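Local coordinates for protein putative rhamnosidase (Streptomyces avermitilis, PDB 3W5M) that hydrolyses terminal non-reducing alpha-L-rhamnose residues from alpha-L-rhamnosides such as citrus flavonoids and gum arabic, at residues W118-E131 and L459-I472. Numbering follows the deposited sequence.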
# COMPACT_ATOMS: atom_id res chain seq x y z
N TRP A 118 3.01 -25.05 13.83
CA TRP A 118 2.59 -25.44 12.48
C TRP A 118 3.06 -26.85 12.19
O TRP A 118 4.23 -27.19 12.43
CB TRP A 118 3.18 -24.54 11.41
CG TRP A 118 2.70 -23.14 11.37
CD1 TRP A 118 3.21 -22.06 12.07
CD2 TRP A 118 1.67 -22.62 10.52
NE1 TRP A 118 2.52 -20.91 11.73
CE2 TRP A 118 1.57 -21.22 10.78
CE3 TRP A 118 0.77 -23.21 9.60
CZ2 TRP A 118 0.64 -20.41 10.13
CZ3 TRP A 118 -0.17 -22.37 8.96
CH2 TRP A 118 -0.22 -21.00 9.23
N SER A 119 2.17 -27.68 11.66
CA SER A 119 2.61 -28.93 11.08
C SER A 119 2.33 -28.99 9.56
O SER A 119 2.69 -29.96 8.88
CB SER A 119 1.94 -30.09 11.79
OG SER A 119 0.54 -29.98 11.63
N ALA A 120 1.68 -27.95 9.04
CA ALA A 120 1.40 -27.84 7.62
C ALA A 120 2.70 -27.81 6.78
O ALA A 120 3.75 -27.44 7.30
CB ALA A 120 0.56 -26.58 7.37
N LYS A 121 2.62 -28.21 5.51
CA LYS A 121 3.74 -28.09 4.56
C LYS A 121 3.44 -27.08 3.47
O LYS A 121 2.29 -26.95 3.01
CB LYS A 121 4.03 -29.43 3.87
CG LYS A 121 4.01 -30.68 4.75
CD LYS A 121 5.15 -30.72 5.75
CE LYS A 121 5.34 -32.16 6.22
NZ LYS A 121 5.84 -32.22 7.62
N TRP A 122 4.49 -26.37 3.03
CA TRP A 122 4.35 -25.47 1.90
C TRP A 122 4.08 -26.27 0.64
O TRP A 122 4.83 -27.19 0.32
CB TRP A 122 5.62 -24.66 1.72
CG TRP A 122 5.82 -23.66 2.80
CD1 TRP A 122 6.62 -23.80 3.94
CD2 TRP A 122 5.25 -22.36 2.86
NE1 TRP A 122 6.55 -22.64 4.69
CE2 TRP A 122 5.74 -21.74 4.04
CE3 TRP A 122 4.36 -21.65 2.03
CZ2 TRP A 122 5.36 -20.45 4.42
CZ3 TRP A 122 3.99 -20.36 2.42
CH2 TRP A 122 4.49 -19.78 3.60
N ILE A 123 3.03 -25.89 -0.10
CA ILE A 123 2.75 -26.56 -1.36
C ILE A 123 2.55 -25.57 -2.51
O ILE A 123 2.09 -24.43 -2.30
CB ILE A 123 1.53 -27.49 -1.28
CG1 ILE A 123 0.26 -26.70 -0.91
CG2 ILE A 123 1.78 -28.69 -0.36
CD1 ILE A 123 -1.00 -27.54 -0.95
N SER A 124 2.83 -26.05 -3.72
CA SER A 124 2.71 -25.28 -4.96
C SER A 124 2.00 -26.13 -6.00
O SER A 124 2.05 -27.36 -5.92
CB SER A 124 4.10 -24.97 -5.52
OG SER A 124 4.74 -23.91 -4.85
N ALA A 125 1.38 -25.50 -6.99
CA ALA A 125 0.92 -26.23 -8.18
C ALA A 125 2.16 -26.77 -8.92
O ALA A 125 3.23 -26.16 -8.84
CB ALA A 125 0.10 -25.33 -9.08
N PRO A 126 2.02 -27.92 -9.63
CA PRO A 126 3.17 -28.51 -10.32
C PRO A 126 3.61 -27.71 -11.56
O PRO A 126 2.89 -26.79 -11.98
CB PRO A 126 2.65 -29.90 -10.71
CG PRO A 126 1.19 -29.66 -10.94
CD PRO A 126 0.80 -28.72 -9.84
N ALA A 127 4.77 -28.05 -12.12
CA ALA A 127 5.42 -27.28 -13.20
C ALA A 127 4.55 -26.99 -14.44
O ALA A 127 4.62 -25.88 -14.97
CB ALA A 127 6.75 -27.92 -13.60
N PRO A 128 3.73 -27.96 -14.89
CA PRO A 128 2.85 -27.69 -16.03
C PRO A 128 1.87 -26.52 -15.80
O PRO A 128 1.36 -25.93 -16.76
CB PRO A 128 2.08 -29.01 -16.20
CG PRO A 128 2.94 -30.06 -15.59
CD PRO A 128 3.76 -29.40 -14.52
N LEU A 129 1.59 -26.20 -14.53
CA LEU A 129 0.62 -25.15 -14.17
C LEU A 129 1.27 -23.82 -13.76
O LEU A 129 0.64 -22.77 -13.83
CB LEU A 129 -0.34 -25.66 -13.08
CG LEU A 129 -1.20 -26.91 -13.40
CD1 LEU A 129 -2.12 -27.24 -12.21
CD2 LEU A 129 -2.01 -26.73 -14.68
N THR A 130 2.54 -23.87 -13.35
CA THR A 130 3.20 -22.68 -12.84
C THR A 130 4.32 -22.18 -13.76
O THR A 130 4.89 -21.11 -13.52
CB THR A 130 3.82 -22.92 -11.46
OG1 THR A 130 4.76 -24.01 -11.53
CG2 THR A 130 2.74 -23.22 -10.43
N GLU A 131 4.69 -22.97 -14.76
CA GLU A 131 5.68 -22.51 -15.72
C GLU A 131 5.06 -22.31 -17.08
O GLU A 131 4.28 -23.13 -17.54
CB GLU A 131 6.86 -23.47 -15.82
CG GLU A 131 8.03 -23.07 -14.95
CD GLU A 131 7.83 -23.47 -13.50
OE1 GLU A 131 8.18 -24.62 -13.15
OE2 GLU A 131 7.34 -22.62 -12.71
N LEU A 459 -3.87 -32.37 -11.00
CA LEU A 459 -2.50 -32.89 -10.84
C LEU A 459 -2.05 -32.87 -9.39
O LEU A 459 -2.47 -31.99 -8.65
CB LEU A 459 -1.53 -32.09 -11.71
CG LEU A 459 -1.86 -32.01 -13.20
CD1 LEU A 459 -0.95 -30.99 -13.90
CD2 LEU A 459 -1.75 -33.40 -13.83
N ALA A 460 -1.20 -33.82 -8.99
CA ALA A 460 -0.61 -33.77 -7.65
C ALA A 460 0.14 -32.45 -7.48
O ALA A 460 0.83 -32.00 -8.41
CB ALA A 460 0.34 -34.95 -7.42
N VAL A 461 -0.04 -31.81 -6.33
CA VAL A 461 0.79 -30.65 -5.95
C VAL A 461 2.23 -31.07 -5.72
O VAL A 461 2.53 -32.25 -5.63
CB VAL A 461 0.26 -29.96 -4.68
CG1 VAL A 461 -1.12 -29.37 -4.93
CG2 VAL A 461 0.26 -30.91 -3.48
N ARG A 462 3.14 -30.11 -5.64
CA ARG A 462 4.52 -30.43 -5.28
C ARG A 462 4.83 -29.70 -3.99
O ARG A 462 4.12 -28.75 -3.60
CB ARG A 462 5.47 -30.02 -6.41
CG ARG A 462 5.32 -28.57 -6.84
CD ARG A 462 6.22 -28.20 -7.99
NE ARG A 462 7.60 -28.03 -7.57
CZ ARG A 462 8.54 -27.47 -8.32
NH1 ARG A 462 8.24 -27.00 -9.53
NH2 ARG A 462 9.78 -27.37 -7.84
N GLY A 463 5.86 -30.16 -3.29
CA GLY A 463 6.41 -29.38 -2.20
C GLY A 463 7.03 -28.19 -2.88
O GLY A 463 7.61 -28.31 -3.96
N ALA A 464 6.88 -27.03 -2.26
CA ALA A 464 7.46 -25.79 -2.75
C ALA A 464 8.98 -25.82 -2.60
O ALA A 464 9.50 -26.42 -1.66
CB ALA A 464 6.89 -24.65 -1.95
N ASP A 465 9.68 -25.17 -3.52
CA ASP A 465 11.14 -25.12 -3.49
C ASP A 465 11.59 -23.73 -3.07
O ASP A 465 12.76 -23.36 -3.22
CB ASP A 465 11.72 -25.50 -4.86
CG ASP A 465 11.54 -24.41 -5.90
OD1 ASP A 465 10.45 -23.80 -5.95
OD2 ASP A 465 12.49 -24.17 -6.68
N ASN A 466 10.63 -22.97 -2.56
CA ASN A 466 10.84 -21.63 -2.04
C ASN A 466 11.67 -21.64 -0.76
O ASN A 466 11.50 -22.51 0.10
CB ASN A 466 9.46 -21.00 -1.74
CG ASN A 466 8.45 -21.14 -2.90
OD1 ASN A 466 8.32 -22.19 -3.52
ND2 ASN A 466 7.70 -20.08 -3.15
N ASP A 467 12.56 -20.66 -0.63
CA ASP A 467 13.21 -20.40 0.65
C ASP A 467 12.13 -20.21 1.72
O ASP A 467 11.12 -19.55 1.48
CB ASP A 467 14.08 -19.15 0.57
CG ASP A 467 15.22 -19.29 -0.45
OD1 ASP A 467 16.11 -20.15 -0.26
OD2 ASP A 467 15.22 -18.53 -1.44
N VAL A 468 12.33 -20.82 2.88
CA VAL A 468 11.40 -20.71 3.99
C VAL A 468 11.68 -19.39 4.72
O VAL A 468 12.83 -19.14 5.11
CB VAL A 468 11.59 -21.89 4.99
CG1 VAL A 468 10.67 -21.72 6.19
CG2 VAL A 468 11.32 -23.24 4.32
N PRO A 469 10.64 -18.55 4.90
CA PRO A 469 10.82 -17.32 5.70
C PRO A 469 11.32 -17.66 7.08
O PRO A 469 10.88 -18.66 7.65
CB PRO A 469 9.40 -16.76 5.84
CG PRO A 469 8.62 -17.36 4.73
CD PRO A 469 9.28 -18.66 4.33
N GLU A 470 12.22 -16.83 7.62
CA GLU A 470 12.75 -17.01 8.97
C GLU A 470 11.67 -17.05 10.06
O GLU A 470 11.77 -17.83 11.01
CB GLU A 470 13.78 -15.91 9.28
CG GLU A 470 15.09 -16.08 8.51
CD GLU A 470 16.07 -14.92 8.67
OE1 GLU A 470 16.14 -14.29 9.75
OE2 GLU A 470 16.81 -14.62 7.69
N GLN A 471 10.64 -16.23 9.91
CA GLN A 471 9.58 -16.12 10.91
C GLN A 471 8.22 -16.15 10.21
O GLN A 471 8.09 -15.58 9.13
CB GLN A 471 9.70 -14.80 11.64
CG GLN A 471 11.03 -14.56 12.31
CD GLN A 471 10.94 -13.34 13.19
OE1 GLN A 471 10.10 -13.28 14.09
NE2 GLN A 471 11.75 -12.34 12.91
N ILE A 472 7.25 -16.83 10.81
CA ILE A 472 5.86 -16.79 10.38
C ILE A 472 5.10 -16.13 11.53
O ILE A 472 5.05 -16.68 12.65
CB ILE A 472 5.33 -18.20 10.07
CG1 ILE A 472 6.26 -18.90 9.06
CG2 ILE A 472 3.87 -18.15 9.59
CD1 ILE A 472 5.93 -20.35 8.75
O HOH W 1 3.65 -19.00 13.48
O HOH W 2 7.57 -24.40 -6.17
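With CG set between its backbone N and carbonyl carbon (chi1 53°) and a bend at chi3 (-75°), Arg462 lays its chain along 124-126, its apolar CD 3.7 Å from Ala125 O, a buried carbonyl with no hydrogen-bond partner. Ile472 turns CG2 anti to its backbone N, bringing that methyl 3.7 Å from NE1 of Trp118. Ser124 and Arg462 form an antiparallel hydrogen-bonded pair, each N giving a straight bond of 3.0 Å to the other's O. Next along, Ala464 N hydrogen-bonds to Trp122 O (3.3 Å) from above the carbonyl plane, while the two CB atoms touch. Pro126, at the N-cap of helix 127-130, sets CG against Leu459 CB at 3.7 Å, and Leu459 CD1 continues to Leu129. Water 1 lies in the Trp118 ring plane, accepting from NE1 and donating to Ile472 O. Water 2, over one face of the Arg462 guanidinium, donates to Asp465 OD1 and Ser124 OG, which also hydrogen-bonds to Pro397 O. Glu131 OE1, 4.3 Å from Arg462 NH1, is too far for a salt bridge; OE2 has one with Arg396. Replacing Arg462 with alanine is likely to bare Ala125 O and Pro126 and remove the guanidinium beneath water 2. Strand 123-124 edges an antiparallel sheet beside 459-463 of the alpha-L-rhamnosidase N-terminal domain; 459-472 runs on into a second, mixed sheet, where Ile472, in edge strand 471-474, packs on parallel neighbour 353-360 and Trp122 on 316-326.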